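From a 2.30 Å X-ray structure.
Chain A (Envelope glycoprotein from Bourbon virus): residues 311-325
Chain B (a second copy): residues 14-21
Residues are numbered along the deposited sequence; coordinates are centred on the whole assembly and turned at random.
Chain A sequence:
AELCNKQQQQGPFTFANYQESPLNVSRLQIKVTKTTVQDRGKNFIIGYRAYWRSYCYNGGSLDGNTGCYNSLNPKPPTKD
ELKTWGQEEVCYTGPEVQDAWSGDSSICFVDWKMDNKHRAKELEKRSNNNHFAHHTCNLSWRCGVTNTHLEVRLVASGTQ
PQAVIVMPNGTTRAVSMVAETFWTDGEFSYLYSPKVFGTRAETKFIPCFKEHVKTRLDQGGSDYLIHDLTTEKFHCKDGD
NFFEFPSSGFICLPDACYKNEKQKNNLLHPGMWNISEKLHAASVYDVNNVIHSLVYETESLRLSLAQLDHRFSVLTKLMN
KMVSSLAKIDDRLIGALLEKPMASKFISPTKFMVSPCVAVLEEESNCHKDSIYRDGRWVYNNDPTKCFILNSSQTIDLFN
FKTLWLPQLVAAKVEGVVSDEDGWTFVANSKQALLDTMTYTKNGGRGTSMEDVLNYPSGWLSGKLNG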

# COMPACT_ATOMS: atom_id res chain seq x y z
N ARG A 311 -13.61 0.18 -36.55
CA ARG A 311 -14.93 0.61 -37.01
C ARG A 311 -14.83 1.90 -37.82
O ARG A 311 -15.47 2.03 -38.87
CB ARG A 311 -15.87 0.78 -35.82
CG ARG A 311 -16.24 -0.51 -35.12
CD ARG A 311 -17.32 -0.27 -34.07
NE ARG A 311 -17.81 -1.52 -33.49
CZ ARG A 311 -18.81 -1.60 -32.62
NH1 ARG A 311 -19.43 -0.50 -32.22
NH2 ARG A 311 -19.18 -2.78 -32.15
N PHE A 312 -14.03 2.86 -37.34
CA PHE A 312 -13.86 4.11 -38.07
C PHE A 312 -13.18 3.88 -39.42
O PHE A 312 -13.48 4.59 -40.39
CB PHE A 312 -13.05 5.10 -37.24
CG PHE A 312 -13.90 5.99 -36.37
CD1 PHE A 312 -14.72 6.95 -36.93
CD2 PHE A 312 -13.86 5.87 -34.99
CE1 PHE A 312 -15.50 7.77 -36.13
CE2 PHE A 312 -14.63 6.68 -34.19
CZ PHE A 312 -15.45 7.63 -34.77
N SER A 313 -12.27 2.91 -39.50
CA SER A 313 -11.64 2.59 -40.78
C SER A 313 -12.65 2.01 -41.75
O SER A 313 -12.65 2.34 -42.94
CB SER A 313 -10.48 1.63 -40.56
OG SER A 313 -9.81 1.35 -41.78
N VAL A 314 -13.53 1.13 -41.25
CA VAL A 314 -14.58 0.57 -42.09
C VAL A 314 -15.52 1.67 -42.58
O VAL A 314 -15.95 1.67 -43.74
CB VAL A 314 -15.33 -0.53 -41.32
CG1 VAL A 314 -16.67 -0.84 -41.98
CG2 VAL A 314 -14.47 -1.78 -41.22
N LEU A 315 -15.85 2.62 -41.71
CA LEU A 315 -16.76 3.69 -42.09
C LEU A 315 -16.17 4.57 -43.18
O LEU A 315 -16.88 4.94 -44.13
CB LEU A 315 -17.13 4.53 -40.87
CG LEU A 315 -18.12 3.91 -39.88
CD1 LEU A 315 -18.64 4.98 -38.94
CD2 LEU A 315 -19.26 3.22 -40.60
N THR A 316 -14.89 4.91 -43.08
CA THR A 316 -14.28 5.77 -44.09
C THR A 316 -14.19 5.06 -45.43
O THR A 316 -14.29 5.71 -46.48
CB THR A 316 -12.90 6.24 -43.64
OG1 THR A 316 -12.05 5.11 -43.41
CG2 THR A 316 -13.00 7.06 -42.36
N LYS A 317 -13.99 3.75 -45.43
CA LYS A 317 -13.98 3.00 -46.68
C LYS A 317 -15.36 2.98 -47.32
O LYS A 317 -15.50 3.18 -48.53
CB LYS A 317 -13.48 1.58 -46.44
CG LYS A 317 -12.04 1.51 -45.96
CD LYS A 317 -11.58 0.08 -45.78
CE LYS A 317 -10.13 0.03 -45.32
NZ LYS A 317 -9.70 -1.37 -45.06
N LEU A 318 -16.40 2.75 -46.51
CA LEU A 318 -17.76 2.78 -47.02
C LEU A 318 -18.12 4.16 -47.54
O LEU A 318 -18.67 4.30 -48.64
CB LEU A 318 -18.74 2.34 -45.93
CG LEU A 318 -18.63 0.90 -45.43
CD1 LEU A 318 -19.63 0.65 -44.32
CD2 LEU A 318 -18.86 -0.07 -46.58
N MET A 319 -17.80 5.20 -46.76
CA MET A 319 -18.17 6.56 -47.15
C MET A 319 -17.39 7.03 -48.37
O MET A 319 -17.92 7.81 -49.17
CB MET A 319 -17.94 7.52 -45.97
CG MET A 319 -18.93 7.32 -44.83
SD MET A 319 -18.74 8.50 -43.48
CE MET A 319 -19.17 10.03 -44.28
N ASN A 320 -16.14 6.59 -48.53
CA ASN A 320 -15.38 6.93 -49.72
C ASN A 320 -16.06 6.40 -50.98
O ASN A 320 -16.19 7.11 -51.98
CB ASN A 320 -13.96 6.38 -49.61
CG ASN A 320 -12.99 7.38 -48.99
OD1 ASN A 320 -13.25 8.58 -48.96
ND2 ASN A 320 -11.87 6.88 -48.49
N LYS A 321 -16.52 5.14 -50.94
CA LYS A 321 -17.23 4.57 -52.08
C LYS A 321 -18.59 5.23 -52.28
O LYS A 321 -19.05 5.41 -53.41
CB LYS A 321 -17.41 3.06 -51.90
CG LYS A 321 -16.12 2.29 -51.68
CD LYS A 321 -16.44 0.87 -51.22
CE LYS A 321 -15.18 0.07 -50.96
NZ LYS A 321 -14.40 -0.15 -52.20
N MET A 322 -19.27 5.58 -51.18
CA MET A 322 -20.58 6.22 -51.29
C MET A 322 -20.47 7.59 -51.94
O MET A 322 -21.31 7.97 -52.76
CB MET A 322 -21.23 6.34 -49.91
CG MET A 322 -21.68 5.04 -49.30
SD MET A 322 -22.22 5.29 -47.60
CE MET A 322 -23.50 6.51 -47.83
N VAL A 323 -19.44 8.35 -51.57
CA VAL A 323 -19.25 9.67 -52.18
C VAL A 323 -18.83 9.52 -53.63
O VAL A 323 -19.28 10.28 -54.50
CB VAL A 323 -18.24 10.49 -51.35
CG1 VAL A 323 -17.57 11.54 -52.22
CG2 VAL A 323 -18.94 11.14 -50.17
N SER A 324 -17.98 8.54 -53.93
CA SER A 324 -17.57 8.30 -55.31
C SER A 324 -18.78 8.00 -56.19
O SER A 324 -18.79 8.36 -57.37
CB SER A 324 -16.57 7.15 -55.37
OG SER A 324 -16.10 6.96 -56.69
N SER A 325 -19.81 7.37 -55.63
CA SER A 325 -21.03 7.11 -56.38
C SER A 325 -21.89 8.37 -56.50
O SER A 325 -22.36 8.70 -57.59
CB SER A 325 -21.82 5.99 -55.71
OG SER A 325 -22.99 5.69 -56.43
N THR B 14 -7.76 10.19 -56.20
CA THR B 14 -8.42 9.05 -55.59
C THR B 14 -8.81 9.46 -54.18
O THR B 14 -8.33 10.47 -53.65
CB THR B 14 -7.53 7.80 -55.58
OG1 THR B 14 -6.77 7.75 -56.80
CG2 THR B 14 -8.38 6.54 -55.49
N PHE B 15 -9.70 8.69 -53.57
CA PHE B 15 -10.08 8.91 -52.19
C PHE B 15 -9.13 8.11 -51.30
O PHE B 15 -9.01 6.89 -51.45
CB PHE B 15 -11.53 8.51 -51.95
CG PHE B 15 -12.52 9.54 -52.42
CD1 PHE B 15 -12.27 10.89 -52.23
CD2 PHE B 15 -13.67 9.17 -53.08
CE1 PHE B 15 -13.16 11.85 -52.67
CE2 PHE B 15 -14.57 10.12 -53.53
CZ PHE B 15 -14.31 11.46 -53.32
N ALA B 16 -8.45 8.80 -50.40
CA ALA B 16 -7.55 8.15 -49.46
C ALA B 16 -8.36 7.50 -48.35
O ALA B 16 -9.17 8.17 -47.69
CB ALA B 16 -6.56 9.16 -48.88
N ASN B 17 -8.18 6.20 -48.17
CA ASN B 17 -8.85 5.51 -47.08
C ASN B 17 -8.08 5.73 -45.78
O ASN B 17 -6.92 6.14 -45.77
CB ASN B 17 -8.96 4.02 -47.37
CG ASN B 17 -10.01 3.70 -48.41
OD1 ASN B 17 -11.10 4.28 -48.41
ND2 ASN B 17 -9.69 2.78 -49.31
N TYR B 18 -8.75 5.45 -44.67
CA TYR B 18 -8.11 5.41 -43.36
C TYR B 18 -7.90 3.96 -42.96
O TYR B 18 -8.81 3.13 -43.10
CB TYR B 18 -8.95 6.13 -42.30
CG TYR B 18 -8.40 5.93 -40.91
CD1 TYR B 18 -7.13 6.39 -40.57
CD2 TYR B 18 -9.14 5.28 -39.93
CE1 TYR B 18 -6.63 6.21 -39.30
CE2 TYR B 18 -8.65 5.10 -38.66
CZ TYR B 18 -7.38 5.57 -38.35
OH TYR B 18 -6.88 5.39 -37.09
N GLN B 19 -6.70 3.65 -42.48
CA GLN B 19 -6.34 2.31 -42.05
C GLN B 19 -5.98 2.35 -40.57
O GLN B 19 -5.16 3.16 -40.14
CB GLN B 19 -5.17 1.76 -42.87
CG GLN B 19 -4.94 0.27 -42.70
CD GLN B 19 -6.11 -0.55 -43.22
OE1 GLN B 19 -6.67 -0.24 -44.28
NE2 GLN B 19 -6.47 -1.60 -42.49
N GLU B 20 -6.61 1.46 -39.80
CA GLU B 20 -6.30 1.38 -38.38
C GLU B 20 -4.88 0.85 -38.17
O GLU B 20 -4.33 0.14 -39.01
CB GLU B 20 -7.31 0.49 -37.66
CG GLU B 20 -7.21 -0.98 -38.03
CD GLU B 20 -8.12 -1.36 -39.17
OE1 GLU B 20 -8.99 -2.24 -38.98
OE2 GLU B 20 -7.98 -0.77 -40.26
N SER B 21 -4.30 1.22 -37.04
CA SER B 21 -2.97 0.74 -36.72
C SER B 21 -3.06 -0.69 -36.17
O SER B 21 -3.83 -0.94 -35.25
CB SER B 21 -2.30 1.65 -35.70
OG SER B 21 -1.98 2.91 -36.27

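Residues 311-325 of chain A form part of a longer helix. Residues 14-21 of chain B come from a second copy of the protein and run along that helix in an extended form. The two run in opposite senses: A:Ser313 lies nearest B:Tyr18 (CA to CA 5.2 Å), A:Lys317 nearest B:Asn17 (CA to CA 5.7 Å), and A:Asn320 nearest B:Phe15 (CA to CA 6.2 Å). The helix steps forward by four and then three residues, so one side of it meets the chain B segment turn after turn. Together the two stretches bury 554 Å². B:Phe15, A:Asn320 and B:Tyr18 are the residues most covered.

B:Phe15 points toward the helix, with its ring beside the last turns of the stretch. B:Phe15 CZ lies 3.4 Å from A:Val323 CG1, an apolar contact between two side chains. The ring also lies against the helix backbone. B:Phe15 CD2 is 3.4 Å from A:Asn320 O, and that carbonyl oxygen already accepts the helical hydrogen bond from A:Ser324 N at 3.0 Å. The same A:Ser324 N sits at the ring edge, 3.8 Å from B:Phe15 CE2. The ring thus packs beside a helical hydrogen bond whose two atoms are already paired.

A:Asn320 supplies the polar counterpart to this contact. Its amide nitrogen has two hydrogens, and both are used across the interface. A:Asn320 ND2 donates to B:Asn17 OD1 at 2.7 Å, nearly in line (168°). A:Asn320 ND2 also donates to the backbone carbonyl B:Ala16 O at 3.1 Å, with an angle of 153°. The second bond needs nothing from the side chain of B:Ala16, whose CB points away from the helix. B:Asn17 CB points sideways, but the end of its side chain comes nearer and brings OD1 to the amide. The other end of the A:Asn320 amide fares less well. A:Asn320 OD1 lies 3.5 Å from B:Phe15 CB, and the contact buries it without a hydrogen-bond partner in the model.

B:Tyr18 packs against the earlier turns. B:Tyr18 CB lies 3.4 Å from A:Thr316 OG1, and B:Tyr18 CD2 lies 3.9 Å from A:Ser313 CB. The ring edge faces A:Phe312 C, 4.3 Å from B:Tyr18 CD2. A:Thr316 OG1 does not bond to the tyrosine; it donates back to A:Ser313 O at 2.9 Å, so its hydroxyl is satisfied within the helix.

The backbone of B:Tyr18 makes the shortest bond in the contact. A:Ser313 OG donates to B:Tyr18 O at 2.4 Å, a very short distance. A:Ser313 points toward chain B. B:Glu20 OE2 also approaches A:Ser313 OG, at 3.2 Å.

A:Lys317 has chi1 in m and chi2 to chi4 in t, so its side chain is extended. A:Lys317 NZ reaches B:Gln19 OE1 at 3.3 Å and makes a weak hydrogen bond. Nearer the helix axis, A:Lys317 CA lies 3.6 Å from B:Asn17 OD1.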